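Long-range contacts in ureidoglycolate hydrolase (Arabidopsis thaliana, PDB 4PXC), which hydrolyses (S)-ureidoglycolate to glyoxylate, ammonium and carbon dioxide with two manganese ions per subunit, completing purine breakdown without forming urea: residues K101-V106 / P404-S409; D94-S99 / Y400-E405; V225-A230 / R307-A312; E303-D308 / R375-S380. The protein carries 1 engineered substitution. All coordinates share one frame; numbering follows the deposited sequence.

How the interactions relate
All four contacts meet around one active site. Interactions 1 and 2 lie on the metal side, their centres about 8 Å apart. They share P404 and E405 and are joined by E406 OE2 and S401 OG, 2.6 Å apart, a probable hydrogen bond. D103 of interaction 1 and H402 of interaction 2 bind the same manganese ion. Interactions 3 and 4, with centres about 9 Å apart, share R307 and D308 on strand 295-308. They hold the carboxylate end of (S)-hydroxyglycine. The ligand bridges the two halves: its OB binds the manganese ion held by H402, and its carboxylate meets R307. The centres of interactions 2 and 4 are about 15 Å apart. Both touch the second subunit.

Interaction 1 (K101-V106 / P404-S409); sequences KYDGVV and PEEYSS. With MN (manganese (II) ion), chain C; MN (manganese (II) ion), chain D.
One face of the Y102 ring is turned to the backbone of S408. S408 N sits 3.8 Å above the ring plane, over its centre. E406 OE1 and V106 CG2 lie at the ring edge. The Y407 ring runs alongside, pointing the same way, with the planes oblique at 70° and Y102 OH 3.6 Å from Y407 CD1. Water 2 joins Y102 OH to S408 O.

The E406 side chain passes the tyrosine in the opposite direction. E406 CG is anti to the backbone N (chi1 177°) and the chain stays extended, which carries OE1 to two successive amides. Y102 N meets E406 OE1 at 2.8 Å, nearly along the C-O axis. D103 N, at 2.9 Å, approaches E406 OE1 from above the carboxylate plane. E406 OE2 turns to S401. A leucine in place of Y102 would probably leave S408 N without the ring that lies over it and water 2 without its hydroxyl partner.

With its amide held, D103 sends OD1 to one manganese ion at 2.2 Å and OD2 to the other at 2.3 Å. H92, H208, E138 and H402 also bind these ions. This is the carboxylate-bridged two-metal centre of the M20 peptidase family.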
loop_
_atom_site.group_PDB
_atom_site.type_symbol
_atom_site.label_atom_id
_atom_site.label_comp_id
_atom_site.label_asym_id
_atom_site.label_seq_id
_atom_site.Cartn_x
_atom_site.Cartn_y
_atom_site.Cartn_z
ATOM N N LYS A 101 4.721 19.703 12.745
ATOM C CA LYS A 101 4.062 20.043 14.003
ATOM C C LYS A 101 3.347 21.394 13.969
ATOM O O LYS A 101 2.710 21.764 14.960
ATOM C CB LYS A 101 5.091 20.100 15.153
ATOM C CG LYS A 101 6.146 19.013 15.141
ATOM C CD LYS A 101 7.064 19.095 16.382
ATOM C CE LYS A 101 7.752 20.430 16.548
ATOM N NZ LYS A 101 8.814 20.358 17.633
ATOM N N TYR A 102 3.442 22.129 12.856
ATOM C CA TYR A 102 2.979 23.525 12.828
ATOM C C TYR A 102 1.759 23.756 11.949
ATOM O O TYR A 102 0.951 24.665 12.189
ATOM C CB TYR A 102 4.115 24.450 12.347
ATOM C CG TYR A 102 5.325 24.428 13.242
ATOM C CD1 TYR A 102 5.470 25.359 14.264
ATOM C CD2 TYR A 102 6.321 23.471 13.076
ATOM C CE1 TYR A 102 6.579 25.339 15.094
ATOM C CE2 TYR A 102 7.435 23.446 13.907
ATOM C CZ TYR A 102 7.554 24.380 14.903
ATOM O OH TYR A 102 8.654 24.355 15.727
ATOM N N ASP A 103 1.638 22.945 10.908
ATOM C CA ASP A 103 0.486 23.028 10.017
ATOM C C ASP A 103 -0.809 22.888 10.816
ATOM O O ASP A 103 -1.019 21.870 11.500
ATOM C CB ASP A 103 0.607 21.896 8.996
ATOM C CG ASP A 103 -0.496 21.889 7.996
ATOM O OD1 ASP A 103 -1.299 22.843 7.949
ATOM O OD2 ASP A 103 -0.538 20.927 7.228
ATOM N N GLY A 104 -1.656 23.917 10.751
ATOM C CA GLY A 104 -2.934 23.920 11.450
ATOM C C GLY A 104 -2.801 24.251 12.934
ATOM O O GLY A 104 -3.483 25.117 13.457
ATOM N N VAL A 105 -1.916 23.543 13.621
ATOM C CA VAL A 105 -1.751 23.724 15.057
ATOM C C VAL A 105 -1.435 25.175 15.465
ATOM O O VAL A 105 -1.910 25.659 16.502
ATOM C CB VAL A 105 -0.654 22.769 15.600
ATOM C CG1 VAL A 105 -0.429 23.007 17.085
ATOM C CG2 VAL A 105 -1.054 21.312 15.354
ATOM N N VAL A 106 -0.626 25.876 14.673
ATOM C CA VAL A 106 -0.318 27.277 15.003
ATOM C C VAL A 106 -1.599 28.115 15.101
ATOM O O VAL A 106 -1.721 28.978 15.969
ATOM C CB VAL A 106 0.671 27.896 13.993
ATOM C CG1 VAL A 106 0.771 29.430 14.171
ATOM C CG2 VAL A 106 2.064 27.249 14.135
ATOM N N PRO A 404 8.465 16.474 8.152
ATOM C CA PRO A 404 8.982 16.849 9.478
ATOM C C PRO A 404 9.977 18.016 9.497
ATOM O O PRO A 404 10.262 18.511 10.583
ATOM C CB PRO A 404 9.649 15.554 9.981
ATOM C CG PRO A 404 9.959 14.769 8.727
ATOM C CD PRO A 404 8.811 15.079 7.799
ATOM N N GLU A 405 10.482 18.440 8.338
ATOM C CA GLU A 405 11.384 19.591 8.260
ATOM C C GLU A 405 10.649 20.915 8.434
ATOM O O GLU A 405 11.276 21.966 8.563
ATOM C CB GLU A 405 12.138 19.596 6.928
ATOM C CG GLU A 405 13.225 18.528 6.813
ATOM C CD GLU A 405 12.694 17.186 6.329
ATOM O OE1 GLU A 405 11.456 17.033 6.183
ATOM O OE2 GLU A 405 13.521 16.280 6.087
ATOM N N GLU A 406 9.318 20.857 8.423
ATOM C CA GLU A 406 8.465 22.038 8.601
ATOM C C GLU A 406 8.816 22.795 9.887
ATOM O O GLU A 406 8.936 22.191 10.961
ATOM C CB GLU A 406 7.006 21.589 8.632
ATOM C CG GLU A 406 5.967 22.681 8.874
ATOM C CD GLU A 406 4.585 22.089 9.037
ATOM O OE1 GLU A 406 4.189 21.820 10.195
ATOM O OE2 GLU A 406 3.906 21.850 8.007
ATOM N N TYR A 407 8.975 24.115 9.786
ATOM C CA TYR A 407 9.425 24.902 10.938
ATOM C C TYR A 407 9.016 26.361 10.856
ATOM O O TYR A 407 9.190 27.012 9.819
ATOM C CB TYR A 407 10.961 24.840 11.076
ATOM C CG TYR A 407 11.461 25.579 12.310
ATOM C CD1 TYR A 407 11.453 24.966 13.554
ATOM C CD2 TYR A 407 11.927 26.894 12.229
ATOM C CE1 TYR A 407 11.915 25.635 14.689
ATOM C CE2 TYR A 407 12.379 27.579 13.367
ATOM C CZ TYR A 407 12.371 26.936 14.590
ATOM O OH TYR A 407 12.820 27.602 15.726
ATOM N N SER A 408 8.469 26.871 11.951
ATOM C CA SER A 408 8.277 28.304 12.112
ATOM C C SER A 408 8.812 28.684 13.503
ATOM O O SER A 408 8.613 27.945 14.475
ATOM C CB SER A 408 6.795 28.665 11.928
ATOM O OG SER A 408 6.635 30.065 12.078
ATOM N N SER A 409 9.530 29.800 13.609
ATOM C CA SER A 409 10.205 30.131 14.871
ATOM C C SER A 409 9.236 30.616 15.950
ATOM O O SER A 409 8.113 31.022 15.648
ATOM C CB SER A 409 11.279 31.193 14.644
ATOM O OG SER A 409 10.673 32.450 14.412
HETATM MN MN MN C . -3.349 23.480 7.417
HETATM MN MN MN D . -2.062 20.514 5.581
HETATM O O HOH W 1 7.517 20.209 12.287
HETATM O O HOH W 2 9.484 26.705 16.573
HETATM O O HOH W 3 -5.340 24.527 6.798
HETATM O O HOH W 4 -4.237 21.402 6.192
HETATM O O HOH W 5 -1.802 22.413 4.183
#

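Interaction 2 (D94-S99 / Y400-E405); sequences DAIPYS and YSHKPE. With MN (manganese (II) ion), chain D; HGY ((2S)-amino(hydroxy)ethanoic acid), chain E.
H402 meets I96 across the contact, side chain crossing side chain at about a right angle. I96 lays its CD1 over one face of the imidazole. This is a CH-pi contact, with I96 CD1 3.6 Å from the centroid of the H402 ring and displaced toward the rim on the ND1 side. I96 CD1 is 3.4 Å from H402 ND1. H402 ND1 is hydrogen-bonded to N294 O of the second subunit, and H244 of that subunit stacks on the imidazole. H402 NE2 binds manganese at 2.4 Å. The ligand oxygen OB, at the ring edge, binds the same ion, as do D103 and E138. The loop 400-405 thus supplies a ligand to the dinuclear centre of the M20 peptidase family, and the other subunit helps to fix the ring.

On the main chain, water 6 lies 2.8 Å from both H402 O and P97 O and can link the two. The chain then passes K403, whose backbone packs on S99: S99 CA is 3.7 Å from K403 N. The K403 amine turns to N241 and G242 of the second subunit. At P404, CD rests 3.6 Å from Y98 O. Y98 and S99 form a G1 beta bulge opposite V38. S99 OG donates to I96 O at 2.6 Å, closing the corner on which this loop packs.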
loop_
_atom_site.group_PDB
_atom_site.type_symbol
_atom_site.label_atom_id
_atom_site.label_comp_id
_atom_site.label_asym_id
_atom_site.label_seq_id
_atom_site.Cartn_x
_atom_site.Cartn_y
_atom_site.Cartn_z
ATOM N N ASP A 94 -5.439 18.066 12.958
ATOM C CA ASP A 94 -5.087 16.791 12.332
ATOM C C ASP A 94 -3.852 16.939 11.438
ATOM O O ASP A 94 -3.516 18.048 10.993
ATOM C CB ASP A 94 -6.284 16.091 11.637
ATOM C CG ASP A 94 -6.871 16.882 10.489
ATOM O OD1 ASP A 94 -6.851 18.136 10.513
ATOM O OD2 ASP A 94 -7.406 16.236 9.556
ATOM N N ALA A 95 -3.139 15.831 11.244
ATOM C CA ALA A 95 -1.859 15.855 10.549
ATOM C C ALA A 95 -1.780 14.646 9.654
ATOM O O ALA A 95 -1.988 13.515 10.112
ATOM C CB ALA A 95 -0.715 15.831 11.545
ATOM N N ILE A 96 -1.470 14.866 8.380
ATOM C CA ILE A 96 -1.329 13.740 7.462
ATOM C C ILE A 96 -0.094 12.920 7.858
ATOM O O ILE A 96 0.760 13.413 8.619
ATOM C CB ILE A 96 -1.241 14.210 5.995
ATOM C CG1 ILE A 96 0.112 14.851 5.701
ATOM C CG2 ILE A 96 -2.383 15.163 5.663
ATOM C CD1 ILE A 96 0.221 15.318 4.252
ATOM N N PRO A 97 -0.003 11.665 7.372
ATOM C CA PRO A 97 1.116 10.782 7.713
ATOM C C PRO A 97 2.495 11.405 7.482
ATOM O O PRO A 97 2.783 11.920 6.390
ATOM C CB PRO A 97 0.913 9.596 6.765
ATOM C CG PRO A 97 -0.575 9.506 6.649
ATOM C CD PRO A 97 -1.031 10.945 6.586
ATOM N N TYR A 98 3.323 11.352 8.523
ATOM C CA TYR A 98 4.709 11.825 8.463
ATOM C C TYR A 98 4.823 13.289 8.047
ATOM O O TYR A 98 5.565 13.642 7.130
ATOM C CB TYR A 98 5.540 10.894 7.573
ATOM C CG TYR A 98 5.673 9.523 8.200
ATOM C CD1 TYR A 98 6.628 9.279 9.177
ATOM C CD2 TYR A 98 4.826 8.485 7.835
ATOM C CE1 TYR A 98 6.753 8.026 9.762
ATOM C CE2 TYR A 98 4.941 7.231 8.416
ATOM C CZ TYR A 98 5.904 7.011 9.379
ATOM O OH TYR A 98 6.024 5.764 9.961
ATOM N N SER A 99 4.089 14.139 8.758
ATOM C CA SER A 99 4.080 15.563 8.475
ATOM C C SER A 99 4.696 16.336 9.648
ATOM O O SER A 99 5.360 15.749 10.508
ATOM C CB SER A 99 2.654 16.031 8.191
ATOM O OG SER A 99 1.802 15.702 9.274
ATOM N N TYR A 400 8.910 24.649 3.756
ATOM C CA TYR A 400 8.628 23.231 3.992
ATOM C C TYR A 400 7.301 23.030 4.716
ATOM O O TYR A 400 7.039 23.693 5.719
ATOM C CB TYR A 400 9.699 22.633 4.894
ATOM C CG TYR A 400 11.103 22.582 4.350
ATOM C CD1 TYR A 400 11.356 22.339 3.005
ATOM C CD2 TYR A 400 12.187 22.755 5.204
ATOM C CE1 TYR A 400 12.668 22.266 2.524
ATOM C CE2 TYR A 400 13.492 22.693 4.738
ATOM C CZ TYR A 400 13.726 22.445 3.403
ATOM O OH TYR A 400 15.032 22.379 2.968
ATOM N N SER A 401 6.477 22.099 4.233
ATOM C CA SER A 401 5.283 21.699 4.966
ATOM C C SER A 401 4.900 20.295 4.524
ATOM O O SER A 401 5.376 19.822 3.495
ATOM C CB SER A 401 4.127 22.671 4.711
ATOM O OG SER A 401 3.094 22.516 5.680
ATOM N N HIS A 402 4.036 19.650 5.301
ATOM C CA HIS A 402 3.668 18.247 5.082
ATOM C C HIS A 402 4.866 17.318 5.164
ATOM O O HIS A 402 4.911 16.284 4.490
ATOM C CB HIS A 402 2.933 18.061 3.756
ATOM C CG HIS A 402 1.527 18.551 3.796
ATOM N ND1 HIS A 402 0.648 18.389 2.745
ATOM C CD2 HIS A 402 0.837 19.194 4.768
ATOM C CE1 HIS A 402 -0.521 18.917 3.066
ATOM N NE2 HIS A 402 -0.428 19.409 4.286
ATOM N N LYS A 403 5.832 17.689 5.994
ATOM C CA LYS A 403 7.004 16.850 6.217
ATOM C C LYS A 403 7.690 17.347 7.477
ATOM O O LYS A 403 7.492 18.505 7.864
ATOM C CB LYS A 403 7.937 16.843 4.995
ATOM C CG LYS A 403 8.362 18.215 4.462
ATOM C CD LYS A 403 9.326 18.016 3.273
ATOM C CE LYS A 403 9.704 19.346 2.635
ATOM N NZ LYS A 403 10.663 19.193 1.501
ATOM N N PRO A 404 8.465 16.474 8.152
ATOM C CA PRO A 404 8.982 16.849 9.478
ATOM C C PRO A 404 9.977 18.016 9.497
ATOM O O PRO A 404 10.262 18.511 10.583
ATOM C CB PRO A 404 9.649 15.554 9.981
ATOM C CG PRO A 404 9.959 14.769 8.727
ATOM C CD PRO A 404 8.811 15.079 7.799
ATOM N N GLU A 405 10.482 18.440 8.338
ATOM C CA GLU A 405 11.384 19.591 8.260
ATOM C C GLU A 405 10.649 20.915 8.434
ATOM O O GLU A 405 11.276 21.966 8.563
ATOM C CB GLU A 405 12.138 19.596 6.928
ATOM C CG GLU A 405 13.225 18.528 6.813
ATOM C CD GLU A 405 12.694 17.186 6.329
ATOM O OE1 GLU A 405 11.456 17.033 6.183
ATOM O OE2 GLU A 405 13.521 16.280 6.087
HETATM MN MN MN D . -2.062 20.514 5.581
HETATM O OXT HGY E . -3.401 20.015 1.182
HETATM C C HGY E . -3.705 21.107 1.754
HETATM O O HGY E . -3.833 22.184 1.099
HETATM C CA HGY E . -3.843 21.144 3.244
HETATM O OB HGY E . -3.643 19.903 3.815
HETATM N N HGY E . -5.039 21.763 3.740
HETATM O O HOH W 6 3.373 13.943 4.475
HETATM O O HOH W 4 -4.237 21.402 6.192
HETATM O O HOH W 5 -1.802 22.413 4.183
#

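Interaction 3 (V225-A230 / R307-A312); sequences VTAIAA and RDIDEA. With HGY ((2S)-amino(hydroxy)ethanoic acid), chain E.
R307 starts against A230 and ends at the bound (S)-hydroxyglycine. Its CB lies 3.4 Å from A230 O, and CG is still beside that oxygen at 4.1 Å. CG is anti to the carbonyl carbon (chi1 -44°), and the chain runs extended to NE, away from segment 225-230. NE forms a salt bridge with D305. At the tip, NH1 donates to ligand O at 2.7 Å and NH2 to ligand OXT at 2.8 Å. Both bonds are nearly straight, at 165° and 172°, so each carboxylate oxygen has its own N-H.

The backbones form the end of an antiparallel ladder. A230 and D308 are a hydrogen-bonded pair: A230 N donates to D308 O at 2.8 Å, and the return bond from D308 N is weak. Beyond it, I309 CD1 bends back to A229 CA at 3.9 Å. D308 OD1 accepts from D310 N in an Asx turn, before D310 caps helix 311-332.

A methionine in place of R307 would probably leave the ligand carboxylate without its paired donors and D305 without its charge partner. The paired, nearly parallel N-H...O bonds are consistent with a site suited to a carboxylate, such as the acid group of ureidoglycolate.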
loop_
_atom_site.group_PDB
_atom_site.type_symbol
_atom_site.label_atom_id
_atom_site.label_comp_id
_atom_site.label_asym_id
_atom_site.label_seq_id
_atom_site.Cartn_x
_atom_site.Cartn_y
_atom_site.Cartn_z
ATOM N N VAL A 225 -3.343 37.407 3.440
ATOM C CA VAL A 225 -3.846 36.548 2.361
ATOM C C VAL A 225 -5.073 37.126 1.662
ATOM O O VAL A 225 -6.082 37.434 2.305
ATOM C CB VAL A 225 -4.164 35.130 2.863
ATOM C CG1 VAL A 225 -4.758 34.295 1.743
ATOM C CG2 VAL A 225 -2.896 34.484 3.403
ATOM N N THR A 226 -4.993 37.261 0.340
ATOM C CA THR A 226 -6.070 37.899 -0.414
ATOM C C THR A 226 -6.973 36.903 -1.120
ATOM O O THR A 226 -8.104 37.246 -1.490
ATOM C CB THR A 226 -5.521 38.878 -1.474
ATOM O OG1 THR A 226 -4.755 38.152 -2.442
ATOM C CG2 THR A 226 -4.639 39.944 -0.823
ATOM N N ALA A 227 -6.482 35.680 -1.319
ATOM C CA ALA A 227 -7.259 34.664 -2.031
ATOM C C ALA A 227 -6.701 33.281 -1.742
ATOM O O ALA A 227 -5.567 33.150 -1.286
ATOM C CB ALA A 227 -7.244 34.935 -3.547
ATOM N N ILE A 228 -7.504 32.261 -2.024
ATOM C CA ILE A 228 -7.109 30.867 -1.832
ATOM C C ILE A 228 -7.325 30.122 -3.148
ATOM O O ILE A 228 -8.402 30.214 -3.733
ATOM C CB ILE A 228 -7.952 30.197 -0.707
ATOM C CG1 ILE A 228 -7.714 30.910 0.635
ATOM C CG2 ILE A 228 -7.619 28.717 -0.580
ATOM C CD1 ILE A 228 -8.661 30.480 1.774
ATOM N N ALA A 229 -6.307 29.399 -3.617
ATOM C CA ALA A 229 -6.374 28.666 -4.891
ATOM C C ALA A 229 -7.472 27.607 -4.919
ATOM O O ALA A 229 -7.893 27.117 -3.872
ATOM C CB ALA A 229 -5.018 28.023 -5.203
ATOM N N ALA A 230 -7.911 27.239 -6.120
ATOM C CA ALA A 230 -9.031 26.311 -6.288
ATOM C C ALA A 230 -8.558 24.853 -6.277
ATOM O O ALA A 230 -7.772 24.454 -7.127
ATOM C CB ALA A 230 -9.764 26.613 -7.586
ATOM N N ARG A 307 -4.573 21.645 -8.561
ATOM C CA ARG A 307 -5.052 22.958 -8.133
ATOM C C ARG A 307 -4.521 24.034 -9.063
ATOM O O ARG A 307 -3.553 23.811 -9.792
ATOM C CB ARG A 307 -4.565 23.287 -6.704
ATOM C CG ARG A 307 -4.681 22.139 -5.708
ATOM C CD ARG A 307 -4.020 22.460 -4.383
ATOM N NE ARG A 307 -3.791 21.240 -3.598
ATOM C CZ ARG A 307 -3.650 21.227 -2.274
ATOM N NH1 ARG A 307 -3.715 22.365 -1.596
ATOM N NH2 ARG A 307 -3.443 20.086 -1.629
ATOM N N ASP A 308 -5.162 25.199 -9.029
ATOM C CA ASP A 308 -4.626 26.392 -9.682
ATOM C C ASP A 308 -5.359 27.569 -9.051
ATOM O O ASP A 308 -6.497 27.410 -8.585
ATOM C CB ASP A 308 -4.858 26.335 -11.200
ATOM C CG ASP A 308 -4.009 27.352 -11.976
ATOM O OD1 ASP A 308 -3.710 28.441 -11.434
ATOM O OD2 ASP A 308 -3.630 27.068 -13.140
ATOM N N ILE A 309 -4.721 28.735 -9.004
ATOM C CA ILE A 309 -5.427 29.942 -8.571
ATOM C C ILE A 309 -6.544 30.252 -9.565
ATOM O O ILE A 309 -7.598 30.795 -9.197
ATOM C CB ILE A 309 -4.470 31.156 -8.420
ATOM C CG1 ILE A 309 -5.227 32.399 -7.916
ATOM C CG2 ILE A 309 -3.768 31.464 -9.742
ATOM C CD1 ILE A 309 -6.089 32.147 -6.678
ATOM N N ASP A 310 -6.319 29.882 -10.824
ATOM C CA ASP A 310 -7.308 30.095 -11.881
ATOM C C ASP A 310 -8.185 28.856 -12.040
ATOM O O ASP A 310 -7.703 27.803 -12.467
ATOM C CB ASP A 310 -6.605 30.414 -13.204
ATOM C CG ASP A 310 -7.580 30.793 -14.303
ATOM O OD1 ASP A 310 -8.092 29.884 -14.990
ATOM O OD2 ASP A 310 -7.851 32.002 -14.469
ATOM N N GLU A 311 -9.466 28.985 -11.701
ATOM C CA GLU A 311 -10.391 27.847 -11.714
ATOM C C GLU A 311 -10.510 27.197 -13.097
ATOM O O GLU A 311 -10.499 25.972 -13.220
ATOM C CB GLU A 311 -11.777 28.284 -11.209
ATOM C CG GLU A 311 -12.709 27.130 -10.841
ATOM C CD GLU A 311 -14.086 27.606 -10.375
ATOM O OE1 GLU A 311 -14.312 28.834 -10.337
ATOM O OE2 GLU A 311 -14.941 26.753 -10.043
ATOM N N ALA A 312 -10.616 28.015 -14.139
ATOM C CA ALA A 312 -10.795 27.489 -15.490
ATOM C C ALA A 312 -9.594 26.662 -15.943
ATOM O O ALA A 312 -9.755 25.593 -16.542
ATOM C CB ALA A 312 -11.073 28.624 -16.480
HETATM O OXT HGY E . -3.401 20.015 1.182
HETATM C C HGY E . -3.705 21.107 1.754
HETATM O O HGY E . -3.833 22.184 1.099
HETATM C CA HGY E . -3.843 21.144 3.244
HETATM O OB HGY E . -3.643 19.903 3.815
HETATM N N HGY E . -5.039 21.763 3.740
#

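Interaction 4 (E303-D308 / R375-S380); sequences EIDTRD and RAYHDS. With HGY ((2S)-amino(hydroxy)ethanoic acid), chain E.
Y377 packs closely on the guanidinium of R307. The two planes are only 22° apart, and Y377 CE1 sits 3.3 Å above the guanidinium plane, toward its rim. Y377 CG takes the position between the backbone N and the carbonyl carbon (chi1 55°), which brings the ring over both arginine and ligand. Ligand O lies over the centre of the ring, 3.4 Å above its plane. A376 CA and R375 O come to the guanidinium edge near NH1. The main chain adds two bonds: Y377 N donates to ligand O at 3.0 Å, and ligand N donates to Y377 O at 2.9 Å. Strand 295-308 belongs to the region involved in dimerization, and loop 375-378 lies on the metal-site side; together they form the carboxylate end of the substrate pocket.

Toward D305 the contact is looser. D305 OD2 stays 4.5 Å from Y377 CE1, and water 7 links D305 OD2 to Y377 OH. R307 holds D305 side-on with NE and NH2, NE meeting the syn lone pair of OD1.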
loop_
_atom_site.group_PDB
_atom_site.type_symbol
_atom_site.label_atom_id
_atom_site.label_comp_id
_atom_site.label_asym_id
_atom_site.label_seq_id
_atom_site.Cartn_x
_atom_site.Cartn_y
_atom_site.Cartn_z
ATOM N N GLU A 303 -4.904 8.378 -6.362
ATOM C CA GLU A 303 -5.586 9.546 -5.843
ATOM C C GLU A 303 -4.769 10.757 -6.249
ATOM O O GLU A 303 -3.572 10.848 -5.952
ATOM C CB GLU A 303 -5.784 9.437 -4.334
ATOM C CG GLU A 303 -6.511 8.150 -3.968
ATOM C CD GLU A 303 -7.145 8.180 -2.599
ATOM O OE1 GLU A 303 -7.324 9.287 -2.040
ATOM O OE2 GLU A 303 -7.472 7.080 -2.090
ATOM N N ILE A 304 -5.432 11.670 -6.955
ATOM C CA ILE A 304 -4.766 12.736 -7.678
ATOM C C ILE A 304 -5.210 14.078 -7.132
ATOM O O ILE A 304 -6.406 14.328 -7.018
ATOM C CB ILE A 304 -5.153 12.669 -9.166
ATOM C CG1 ILE A 304 -4.739 11.317 -9.757
ATOM C CG2 ILE A 304 -4.521 13.821 -9.944
ATOM C CD1 ILE A 304 -5.255 11.080 -11.178
ATOM N N ASP A 305 -4.243 14.923 -6.784
ATOM C CA ASP A 305 -4.511 16.268 -6.275
ATOM C C ASP A 305 -4.126 17.246 -7.386
ATOM O O ASP A 305 -3.059 17.114 -7.975
ATOM C CB ASP A 305 -3.652 16.510 -5.026
ATOM C CG ASP A 305 -3.849 17.897 -4.429
ATOM O OD1 ASP A 305 -3.389 18.894 -5.040
ATOM O OD2 ASP A 305 -4.439 17.993 -3.338
ATOM N N THR A 306 -4.992 18.202 -7.709
ATOM C CA THR A 306 -4.625 19.225 -8.694
ATOM C C THR A 306 -5.304 20.548 -8.374
ATOM O O THR A 306 -6.448 20.575 -7.914
ATOM C CB THR A 306 -4.930 18.798 -10.166
ATOM O OG1 THR A 306 -4.278 19.702 -11.070
ATOM C CG2 THR A 306 -6.422 18.806 -10.443
ATOM N N ARG A 307 -4.573 21.645 -8.561
ATOM C CA ARG A 307 -5.052 22.958 -8.133
ATOM C C ARG A 307 -4.521 24.034 -9.063
ATOM O O ARG A 307 -3.553 23.811 -9.792
ATOM C CB ARG A 307 -4.565 23.287 -6.704
ATOM C CG ARG A 307 -4.681 22.139 -5.708
ATOM C CD ARG A 307 -4.020 22.460 -4.383
ATOM N NE ARG A 307 -3.791 21.240 -3.598
ATOM C CZ ARG A 307 -3.650 21.227 -2.274
ATOM N NH1 ARG A 307 -3.715 22.365 -1.596
ATOM N NH2 ARG A 307 -3.443 20.086 -1.629
ATOM N N ASP A 308 -5.162 25.199 -9.029
ATOM C CA ASP A 308 -4.626 26.392 -9.682
ATOM C C ASP A 308 -5.359 27.569 -9.051
ATOM O O ASP A 308 -6.497 27.410 -8.585
ATOM C CB ASP A 308 -4.858 26.335 -11.200
ATOM C CG ASP A 308 -4.009 27.352 -11.976
ATOM O OD1 ASP A 308 -3.710 28.441 -11.434
ATOM O OD2 ASP A 308 -3.630 27.068 -13.140
ATOM N N ARG A 375 -1.644 28.921 -1.660
ATOM C CA ARG A 375 -1.676 27.834 -2.639
ATOM C C ARG A 375 -2.347 26.605 -2.034
ATOM O O ARG A 375 -3.092 25.896 -2.709
ATOM C CB ARG A 375 -0.270 27.481 -3.112
ATOM C CG ARG A 375 0.507 28.666 -3.657
ATOM C CD ARG A 375 1.813 28.213 -4.293
ATOM N NE ARG A 375 2.561 29.341 -4.853
ATOM C CZ ARG A 375 2.258 29.960 -5.991
ATOM N NH1 ARG A 375 1.209 29.578 -6.707
ATOM N NH2 ARG A 375 3.005 30.973 -6.414
ATOM N N ALA A 376 -2.074 26.355 -0.759
ATOM C CA ALA A 376 -2.791 25.323 -0.017
ATOM C C ALA A 376 -4.225 25.766 0.167
ATOM O O ALA A 376 -4.527 26.966 0.052
ATOM C CB ALA A 376 -2.143 25.104 1.341
ATOM N N TYR A 377 -5.113 24.812 0.446
ATOM C CA TYR A 377 -6.478 25.149 0.852
ATOM C C TYR A 377 -6.547 25.070 2.364
ATOM O O TYR A 377 -5.655 24.494 3.001
ATOM C CB TYR A 377 -7.544 24.222 0.197
ATOM C CG TYR A 377 -7.325 22.740 0.430
ATOM C CD1 TYR A 377 -6.878 21.917 -0.598
ATOM C CD2 TYR A 377 -7.561 22.162 1.680
ATOM C CE1 TYR A 377 -6.665 20.562 -0.392
ATOM C CE2 TYR A 377 -7.348 20.806 1.901
ATOM C CZ TYR A 377 -6.906 20.014 0.862
ATOM O OH TYR A 377 -6.696 18.669 1.078
ATOM N N HIS A 378 -7.600 25.646 2.936
ATOM C CA HIS A 378 -7.725 25.778 4.388
ATOM C C HIS A 378 -9.190 25.775 4.737
ATOM O O HIS A 378 -10.026 25.971 3.869
ATOM C CB HIS A 378 -7.145 27.129 4.840
ATOM C CG HIS A 378 -5.692 27.297 4.522
ATOM N ND1 HIS A 378 -4.698 26.727 5.287
ATOM C CD2 HIS A 378 -5.071 27.965 3.524
ATOM C CE1 HIS A 378 -3.520 27.036 4.768
ATOM N NE2 HIS A 378 -3.722 27.793 3.696
ATOM N N ASP A 379 -9.514 25.596 6.012
ATOM C CA ASP A 379 -10.902 25.757 6.436
ATOM C C ASP A 379 -11.470 27.136 6.059
ATOM O O ASP A 379 -12.678 27.278 5.841
ATOM C CB ASP A 379 -11.015 25.512 7.940
ATOM C CG ASP A 379 -10.753 24.064 8.301
ATOM O OD1 ASP A 379 -11.563 23.209 7.876
ATOM O OD2 ASP A 379 -9.754 23.774 8.994
ATOM N N SER A 380 -10.592 28.132 5.974
ATOM C CA SER A 380 -10.964 29.479 5.535
ATOM C C SER A 380 -11.669 29.466 4.188
ATOM O O SER A 380 -12.524 30.309 3.916
ATOM C CB SER A 380 -9.721 30.351 5.420
ATOM O OG SER A 380 -9.202 30.639 6.709
HETATM O OXT HGY E . -3.401 20.015 1.182
HETATM C C HGY E . -3.705 21.107 1.754
HETATM O O HGY E . -3.833 22.184 1.099
HETATM C CA HGY E . -3.843 21.144 3.244
HETATM O OB HGY E . -3.643 19.903 3.815
HETATM N N HGY E . -5.039 21.763 3.740
HETATM O O HOH W 7 -5.934 17.044 -1.150
#